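Local coordinates for protein 3-hydroxyadipyl-CoA dehydrogenase (Escherichia coli, PDB 3MOG) that catalyses the NAD-dependent oxidation of 3-hydroxyadipyl-CoA to 3-oxoadipyl-CoA in the phenylacetate degradation pathway, at residues Ser363-Arg366 / Lys367-Tyr371; Tyr457-Ser461 / Leu462-Arg466; Phe226-Gly229 / Pro230-Thr234. One frame throughout, in Å; residues are numbered along the deposited sequence.

Interaction 1: Ser363-Arg366 / Lys367-Tyr371; sequences SATR and KAIYY
I369 sits one turn after T365 on helix 362-373, and the two are joined by backbone and side chain. The backbone bonds come first. I369 N donates to T365 O at 2.9 Å. Y370 N donates to R366 O at 2.8 Å. K367 N to S363 O is longer, 3.1 Å. The bond from A368 N to A364 O, 3.4 Å, is weak.

The apolar contact runs along one side of the helix. T365 CG2 meets I369 CD1 at 3.8 Å, and the two side chains cross obliquely. T365 carries CG2 anti to its backbone N (chi1 -60°), which leaves OG1 beside that N, where it takes a weak hydrogen bond from N360. The methyl branch is therefore the part offered to I369. Both side chains also touch strand 351-356, T365 on A356 and I369 on I354.

K367 lies on another side. Its CG passes 3.4 Å from S363 O, and the rest of the chain is extended. The ammonium group is carried to D318, with which it forms a salt bridge. Y370 turns its side chain to a loop, where it touches D300, S303 and P304.

The helix is the crossover of the beta-alpha-beta unit formed with strands 351-356 and 378-381, in the reduced Rossmann-fold domain. Its chemistry is divided by side: the side chains of T365 and I369 pack on strand 351-356, while the charge of K367 is paired with D318 and probably neutralised there.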
loop_
_atom_site.group_PDB
_atom_site.type_symbol
_atom_site.label_atom_id
_atom_site.label_comp_id
_atom_site.label_asym_id
_atom_site.label_seq_id
_atom_site.Cartn_x
_atom_site.Cartn_y
_atom_site.Cartn_z
ATOM N N SER C 363 16.920 -0.524 42.276
ATOM C CA SER C 363 18.300 -0.620 42.747
ATOM C C SER C 363 19.226 -1.129 41.640
ATOM O O SER C 363 20.365 -0.673 41.507
ATOM C CB SER C 363 18.395 -1.528 43.983
ATOM O OG SER C 363 17.884 -2.825 43.719
ATOM N N ALA C 364 18.722 -2.075 40.852
ATOM C CA ALA C 364 19.453 -2.628 39.721
ATOM C C ALA C 364 19.625 -1.598 38.586
ATOM O O ALA C 364 20.708 -1.479 38.002
ATOM C CB ALA C 364 18.753 -3.886 39.228
ATOM N N THR C 365 18.561 -0.841 38.306
ATOM C CA THR C 365 18.586 0.242 37.312
ATOM C C THR C 365 19.617 1.300 37.722
ATOM O O THR C 365 20.461 1.703 36.906
ATOM C CB THR C 365 17.165 0.863 37.109
ATOM O OG1 THR C 365 16.261 -0.146 36.644
ATOM C CG2 THR C 365 17.173 1.988 36.101
ATOM N N ARG C 366 19.571 1.701 38.996
ATOM C CA ARG C 366 20.496 2.702 39.546
ATOM C C ARG C 366 21.963 2.290 39.445
ATOM O O ARG C 366 22.797 3.118 39.106
ATOM C CB ARG C 366 20.117 3.103 40.981
ATOM C CG ARG C 366 18.972 4.115 41.031
ATOM C CD ARG C 366 18.660 4.602 42.441
ATOM N NE ARG C 366 17.732 5.736 42.428
ATOM C CZ ARG C 366 16.401 5.638 42.429
ATOM N NH1 ARG C 366 15.807 4.452 42.448
ATOM N NH2 ARG C 366 15.656 6.736 42.413
ATOM N N LYS C 367 22.271 1.021 39.702
ATOM C CA LYS C 367 23.639 0.496 39.477
ATOM C C LYS C 367 24.151 0.764 38.050
ATOM O O LYS C 367 25.293 1.215 37.864
ATOM C CB LYS C 367 23.726 -1.006 39.774
ATOM C CG LYS C 367 23.707 -1.369 41.248
ATOM C CD LYS C 367 23.685 -2.884 41.433
ATOM C CE LYS C 367 23.659 -3.269 42.908
ATOM N NZ LYS C 367 23.821 -4.742 43.094
ATOM N N ALA C 368 23.294 0.491 37.061
ATOM C CA ALA C 368 23.614 0.719 35.653
ATOM C C ALA C 368 23.741 2.205 35.323
ATOM O O ALA C 368 24.628 2.588 34.564
ATOM C CB ALA C 368 22.582 0.053 34.754
ATOM N N ILE C 369 22.864 3.032 35.900
ATOM C CA ILE C 369 22.910 4.484 35.674
ATOM C C ILE C 369 24.212 5.058 36.245
ATOM O O ILE C 369 24.874 5.874 35.586
ATOM C CB ILE C 369 21.666 5.225 36.270
ATOM C CG1 ILE C 369 20.387 4.793 35.552
ATOM C CG2 ILE C 369 21.826 6.757 36.190
ATOM C CD1 ILE C 369 19.087 5.305 36.181
ATOM N N TYR C 370 24.572 4.606 37.453
ATOM C CA TYR C 370 25.807 5.024 38.120
ATOM C C TYR C 370 27.024 4.705 37.253
ATOM O O TYR C 370 27.821 5.592 36.955
ATOM C CB TYR C 370 25.959 4.379 39.519
ATOM C CG TYR C 370 27.289 4.710 40.197
ATOM C CD1 TYR C 370 27.465 5.913 40.897
ATOM C CD2 TYR C 370 28.375 3.832 40.120
ATOM C CE1 TYR C 370 28.689 6.231 41.502
ATOM C CE2 TYR C 370 29.601 4.138 40.712
ATOM C CZ TYR C 370 29.752 5.335 41.404
ATOM O OH TYR C 370 30.965 5.627 41.992
ATOM N N TYR C 371 27.147 3.442 36.855
ATOM C CA TYR C 371 28.248 2.985 36.008
ATOM C C TYR C 371 28.462 3.868 34.783
ATOM O O TYR C 371 29.602 4.206 34.447
ATOM C CB TYR C 371 28.027 1.533 35.569
ATOM C CG TYR C 371 29.019 1.070 34.527
ATOM C CD1 TYR C 371 28.632 0.884 33.191
ATOM C CD2 TYR C 371 30.355 0.841 34.867
ATOM C CE1 TYR C 371 29.547 0.471 32.229
ATOM C CE2 TYR C 371 31.280 0.432 33.914
ATOM C CZ TYR C 371 30.870 0.242 32.600
ATOM O OH TYR C 371 31.786 -0.166 31.662
#

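Interaction 2: Tyr457-Ser461 / Leu462-Arg466; sequences YRPCS and LLRQR
C460 O is gripped by two backbone N-H groups of the next turn. R464 N donates to it at 3.3 Å. L463 N is nearer, 3.0 Å, but its N-H is bent to 122° and the bond is weak. C460 is the N-cap of helix 461-473. One residue on, S461 O accepts from Q465 N at 3.0 Å.

A water ties the end of R464 back to the loop. It donates to P459 O at 2.7 Å and accepts from R464 NH2 at 3.0 Å. The R464 chain is extended from CG to NE, which takes the guanidinium back alongside P459. The proline ring lies over one face of that group, near its rim, with P459 CG 3.8 Å from R464 NH2. The other nitrogens have partners outside this turn: NH1 makes a salt bridge with E446, and NE bonds to the carbonyl of H451 of the second subunit. With all three nitrogens engaged, the flat group has little freedom to turn.

Apolar contacts fill in beside these bonds. P459 CB meets L463 CD2 at 4.0 Å. The sulfur of C460 lies between its own backbone N and carbonyl carbon (chi1 76°), and this turns SG back over the first turn, 4.2 Å from L463 CB. S461 OG bonds to Q406 and to H451 of the second subunit.

N399 accepts from C460 N, so helix 390-406 anchors the cap, and the second subunit packs against the same turn. Together these residues form the N-cap and first turn of helix 461-473, in the second C-terminal domain of the 3-hydroxyacyl-CoA dehydrogenase family.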
loop_
_atom_site.group_PDB
_atom_site.type_symbol
_atom_site.label_atom_id
_atom_site.label_comp_id
_atom_site.label_asym_id
_atom_site.label_seq_id
_atom_site.Cartn_x
_atom_site.Cartn_y
_atom_site.Cartn_z
ATOM N N TYR C 457 10.418 -2.433 8.026
ATOM C CA TYR C 457 11.681 -2.759 8.669
ATOM C C TYR C 457 12.453 -3.898 7.985
ATOM O O TYR C 457 13.432 -4.384 8.541
ATOM C CB TYR C 457 11.497 -2.966 10.195
ATOM C CG TYR C 457 11.039 -1.696 10.835
ATOM C CD1 TYR C 457 11.922 -0.640 11.027
ATOM C CD2 TYR C 457 9.699 -1.511 11.183
ATOM C CE1 TYR C 457 11.491 0.558 11.563
ATOM C CE2 TYR C 457 9.264 -0.323 11.730
ATOM C CZ TYR C 457 10.155 0.711 11.910
ATOM O OH TYR C 457 9.713 1.900 12.444
ATOM N N ARG C 458 12.026 -4.293 6.777
ATOM C CA ARG C 458 12.758 -5.295 6.004
ATOM C C ARG C 458 14.208 -4.862 5.739
ATOM O O ARG C 458 14.459 -3.732 5.306
ATOM C CB ARG C 458 12.028 -5.662 4.696
ATOM C CG ARG C 458 12.003 -4.585 3.578
ATOM C CD ARG C 458 13.140 -4.745 2.578
ATOM N NE ARG C 458 13.190 -3.649 1.613
ATOM C CZ ARG C 458 13.792 -2.489 1.842
ATOM N NH1 ARG C 458 14.378 -2.281 3.008
ATOM N NH2 ARG C 458 13.792 -1.536 0.918
ATOM N N PRO C 459 15.172 -5.749 6.042
ATOM C CA PRO C 459 16.543 -5.563 5.572
ATOM C C PRO C 459 16.534 -5.675 4.051
ATOM O O PRO C 459 15.874 -6.586 3.502
ATOM C CB PRO C 459 17.260 -6.789 6.116
ATOM C CG PRO C 459 16.419 -7.267 7.250
ATOM C CD PRO C 459 15.030 -6.964 6.867
ATOM N N CYS C 460 17.203 -4.760 3.357
ATOM C CA CYS C 460 17.174 -4.841 1.897
ATOM C C CYS C 460 18.128 -5.937 1.414
ATOM O O CYS C 460 19.008 -6.369 2.158
ATOM C CB CYS C 460 17.433 -3.484 1.221
ATOM S SG CYS C 460 19.122 -2.988 1.238
ATOM N N SER C 461 17.950 -6.381 0.175
ATOM C CA SER C 461 18.696 -7.532 -0.337
ATOM C C SER C 461 20.230 -7.324 -0.275
ATOM O O SER C 461 20.971 -8.253 0.085
ATOM C CB SER C 461 18.170 -7.917 -1.727
ATOM O OG SER C 461 19.123 -8.658 -2.467
ATOM N N LEU C 462 20.687 -6.093 -0.535
ATOM C CA LEU C 462 22.127 -5.753 -0.452
ATOM C C LEU C 462 22.680 -5.755 0.978
ATOM O O LEU C 462 23.867 -6.033 1.190
ATOM C CB LEU C 462 22.430 -4.406 -1.143
ATOM C CG LEU C 462 23.901 -3.983 -1.292
ATOM C CD1 LEU C 462 24.692 -5.015 -2.111
ATOM C CD2 LEU C 462 24.005 -2.599 -1.928
ATOM N N LEU C 463 21.832 -5.441 1.957
ATOM C CA LEU C 463 22.238 -5.566 3.346
ATOM C C LEU C 463 22.517 -7.019 3.697
ATOM O O LEU C 463 23.587 -7.306 4.250
ATOM C CB LEU C 463 21.240 -4.928 4.325
ATOM C CG LEU C 463 21.517 -5.009 5.836
ATOM C CD1 LEU C 463 22.842 -4.387 6.255
ATOM C CD2 LEU C 463 20.388 -4.365 6.625
ATOM N N ARG C 464 21.599 -7.933 3.363
ATOM C CA ARG C 464 21.861 -9.379 3.593
ATOM C C ARG C 464 23.144 -9.810 2.889
ATOM O O ARG C 464 23.962 -10.529 3.465
ATOM C CB ARG C 464 20.708 -10.292 3.135
ATOM C CG ARG C 464 19.325 -9.928 3.710
ATOM C CD ARG C 464 18.319 -11.059 3.501
ATOM N NE ARG C 464 17.049 -10.756 4.148
ATOM C CZ ARG C 464 16.759 -11.006 5.421
ATOM N NH1 ARG C 464 17.639 -11.598 6.224
ATOM N NH2 ARG C 464 15.564 -10.681 5.889
ATOM N N GLN C 465 23.302 -9.343 1.649
ATOM C CA GLN C 465 24.468 -9.613 0.821
ATOM C C GLN C 465 25.750 -9.130 1.490
ATOM O O GLN C 465 26.751 -9.852 1.499
ATOM C CB GLN C 465 24.285 -8.968 -0.557
ATOM C CG GLN C 465 25.448 -9.099 -1.551
ATOM C CD GLN C 465 25.078 -8.588 -2.962
ATOM O OE1 GLN C 465 25.930 -8.054 -3.693
ATOM N NE2 GLN C 465 23.799 -8.744 -3.340
ATOM N N ARG C 466 25.715 -7.932 2.072
ATOM C CA ARG C 466 26.906 -7.398 2.736
ATOM C C ARG C 466 27.198 -8.019 4.102
ATOM O O ARG C 466 28.363 -8.109 4.502
ATOM C CB ARG C 466 26.884 -5.872 2.809
ATOM C CG ARG C 466 27.181 -5.243 1.459
ATOM C CD ARG C 466 27.615 -3.812 1.605
ATOM N NE ARG C 466 27.952 -3.267 0.303
ATOM C CZ ARG C 466 28.301 -2.008 0.059
ATOM N NH1 ARG C 466 28.357 -1.108 1.036
ATOM N NH2 ARG C 466 28.585 -1.651 -1.185
HETATM O O HOH W 1 14.264 -8.688 4.075
#

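Interaction 3: Phe226-Gly229 / Pro230-Thr234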
loop_
_atom_site.group_PDB
_atom_site.type_symbol
_atom_site.label_atom_id
_atom_site.label_comp_id
_atom_site.label_asym_id
_atom_site.label_seq_id
_atom_site.Cartn_x
_atom_site.Cartn_y
_atom_site.Cartn_z
ATOM N N PHE C 226 24.585 13.966 14.786
ATOM C CA PHE C 226 23.906 14.758 13.748
ATOM C C PHE C 226 23.940 16.227 14.186
ATOM O O PHE C 226 23.860 16.497 15.370
ATOM C CB PHE C 226 22.451 14.307 13.576
ATOM C CG PHE C 226 22.278 12.966 12.891
ATOM C CD1 PHE C 226 22.262 12.868 11.511
ATOM C CD2 PHE C 226 22.083 11.804 13.638
ATOM C CE1 PHE C 226 22.063 11.622 10.873
ATOM C CE2 PHE C 226 21.886 10.571 13.020
ATOM C CZ PHE C 226 21.878 10.475 11.636
ATOM N N PRO C 227 24.090 17.177 13.246
ATOM C CA PRO C 227 24.180 18.590 13.658
ATOM C C PRO C 227 22.893 19.147 14.277
ATOM O O PRO C 227 22.965 20.000 15.160
ATOM C CB PRO C 227 24.509 19.329 12.358
ATOM C CG PRO C 227 24.116 18.393 11.259
ATOM C CD PRO C 227 24.309 17.010 11.800
ATOM N N MET C 228 21.737 18.660 13.826
ATOM C CA MET C 228 20.460 19.037 14.427
ATOM C C MET C 228 19.534 17.825 14.549
ATOM O O MET C 228 19.501 16.972 13.667
ATOM C CB MET C 228 19.794 20.143 13.610
ATOM C CG MET C 228 18.455 20.623 14.178
ATOM S SD MET C 228 18.140 22.358 13.845
ATOM C CE MET C 228 19.527 23.083 14.742
ATOM N N GLY C 229 18.807 17.748 15.659
ATOM C CA GLY C 229 17.809 16.710 15.875
ATOM C C GLY C 229 16.711 16.781 14.831
ATOM O O GLY C 229 16.394 17.868 14.339
ATOM N N PRO C 230 16.128 15.624 14.480
ATOM C CA PRO C 230 15.176 15.590 13.360
ATOM C C PRO C 230 13.933 16.470 13.569
ATOM O O PRO C 230 13.464 17.078 12.624
ATOM C CB PRO C 230 14.778 14.116 13.290
ATOM C CG PRO C 230 14.975 13.595 14.665
ATOM C CD PRO C 230 16.225 14.315 15.151
ATOM N N LEU C 231 13.434 16.575 14.797
ATOM C CA LEU C 231 12.159 17.279 15.019
ATOM C C LEU C 231 12.357 18.797 14.988
ATOM O O LEU C 231 11.644 19.512 14.288
ATOM C CB LEU C 231 11.478 16.784 16.294
ATOM C CG LEU C 231 11.146 15.280 16.289
ATOM C CD1 LEU C 231 10.945 14.754 17.690
ATOM C CD2 LEU C 231 9.913 14.978 15.445
ATOM N N GLU C 232 13.377 19.278 15.690
ATOM C CA GLU C 232 13.796 20.672 15.564
ATOM C C GLU C 232 14.105 21.076 14.107
ATOM O O GLU C 232 13.694 22.150 13.669
ATOM C CB GLU C 232 14.994 20.954 16.463
ATOM C CG GLU C 232 15.382 22.420 16.498
ATOM C CD GLU C 232 16.498 22.726 17.473
ATOM O OE1 GLU C 232 16.818 21.858 18.320
ATOM O OE2 GLU C 232 17.049 23.845 17.386
ATOM N N LEU C 233 14.816 20.221 13.370
ATOM C CA LEU C 233 15.093 20.455 11.946
ATOM C C LEU C 233 13.814 20.533 11.110
ATOM O O LEU C 233 13.727 21.359 10.211
ATOM C CB LEU C 233 16.046 19.396 11.372
ATOM C CG LEU C 233 16.609 19.579 9.955
ATOM C CD1 LEU C 233 17.563 20.755 9.891
ATOM C CD2 LEU C 233 17.307 18.320 9.473
ATOM N N THR C 234 12.810 19.715 11.411
ATOM C CA THR C 234 11.518 19.885 10.720
ATOM C C THR C 234 10.840 21.229 11.045
ATOM O O THR C 234 10.209 21.829 10.167
ATOM C CB THR C 234 10.518 18.732 10.961
ATOM O OG1 THR C 234 10.137 18.672 12.342
ATOM C CG2 THR C 234 11.103 17.405 10.537
HETATM O O HOH W 2 18.700 19.673 17.686
#
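M228 lays its side chain against the first turn of helix 230-237, where it meets E232 and L233. The van der Waals contacts start at CG, which lies 3.9 Å from L233 CB. Beyond it the M228 chain bends at chi2 and chi3. SD then rests 3.8 Å from E232 CG. The CE methyl group lies against the carboxylate, 3.7 Å from E232 OE2. M228 crosses E232 at about a right angle. An alanine here is likely to open a gap beside E232 and L233, since CG lies on L233 and SD and CE lie on E232.

The backbone bond is made at the cap. G229 is the N-cap, and its carbonyl O accepts from L233 N at 3.0 Å, with an N-H...O angle of 162°. P230 follows as the first helical residue. The next two N-H groups, of L231 and E232, bond to the carboxylate of D217 on helix 213-223. Further along, T234 OG1 donates to a lone pair of L231 O at 2.6 Å.

A water joins loop and helix on the polar side. It accepts from G229 N at 2.8 Å and donates to E232 OE1 at 3.0 Å. E232 stands extended, with CG anti to its backbone N (chi1 -174°), and this sets the chain against the M228 thioether, with the carboxylate beside CE. OE2 forms a salt bridge with R289.

The two ends of the E232 side chain thus meet different chemistry. Its aliphatic part is covered by thioether, and its buried carboxylate is held by water and arginine. The arginine and the nearby helix start would probably favour the ionised form.

How the interactions relate
The three contacts are local and lie in three different domains of one chain. Interaction 3 comes first along the sequence, in the first C-terminal domain. Interaction 1 is in the reduced Rossmann-fold domain, and interaction 2 in the second C-terminal domain. Interactions 2 and 3 are N-terminal helix caps, whereas interaction 1 lies within a helix. None touches another. Nearest atoms of interactions 2 and 3 are about 13 Å apart. Those of interactions 1 and 3 are about 22 Å apart, and those of interactions 1 and 2 about 25 Å. Helix 390-406 reaches both F226 of interaction 3 and C460 of interaction 2. Only interaction 2 meets another subunit. A glycerol, probably from the crystallisation liquor, lies beside E232 of interaction 3.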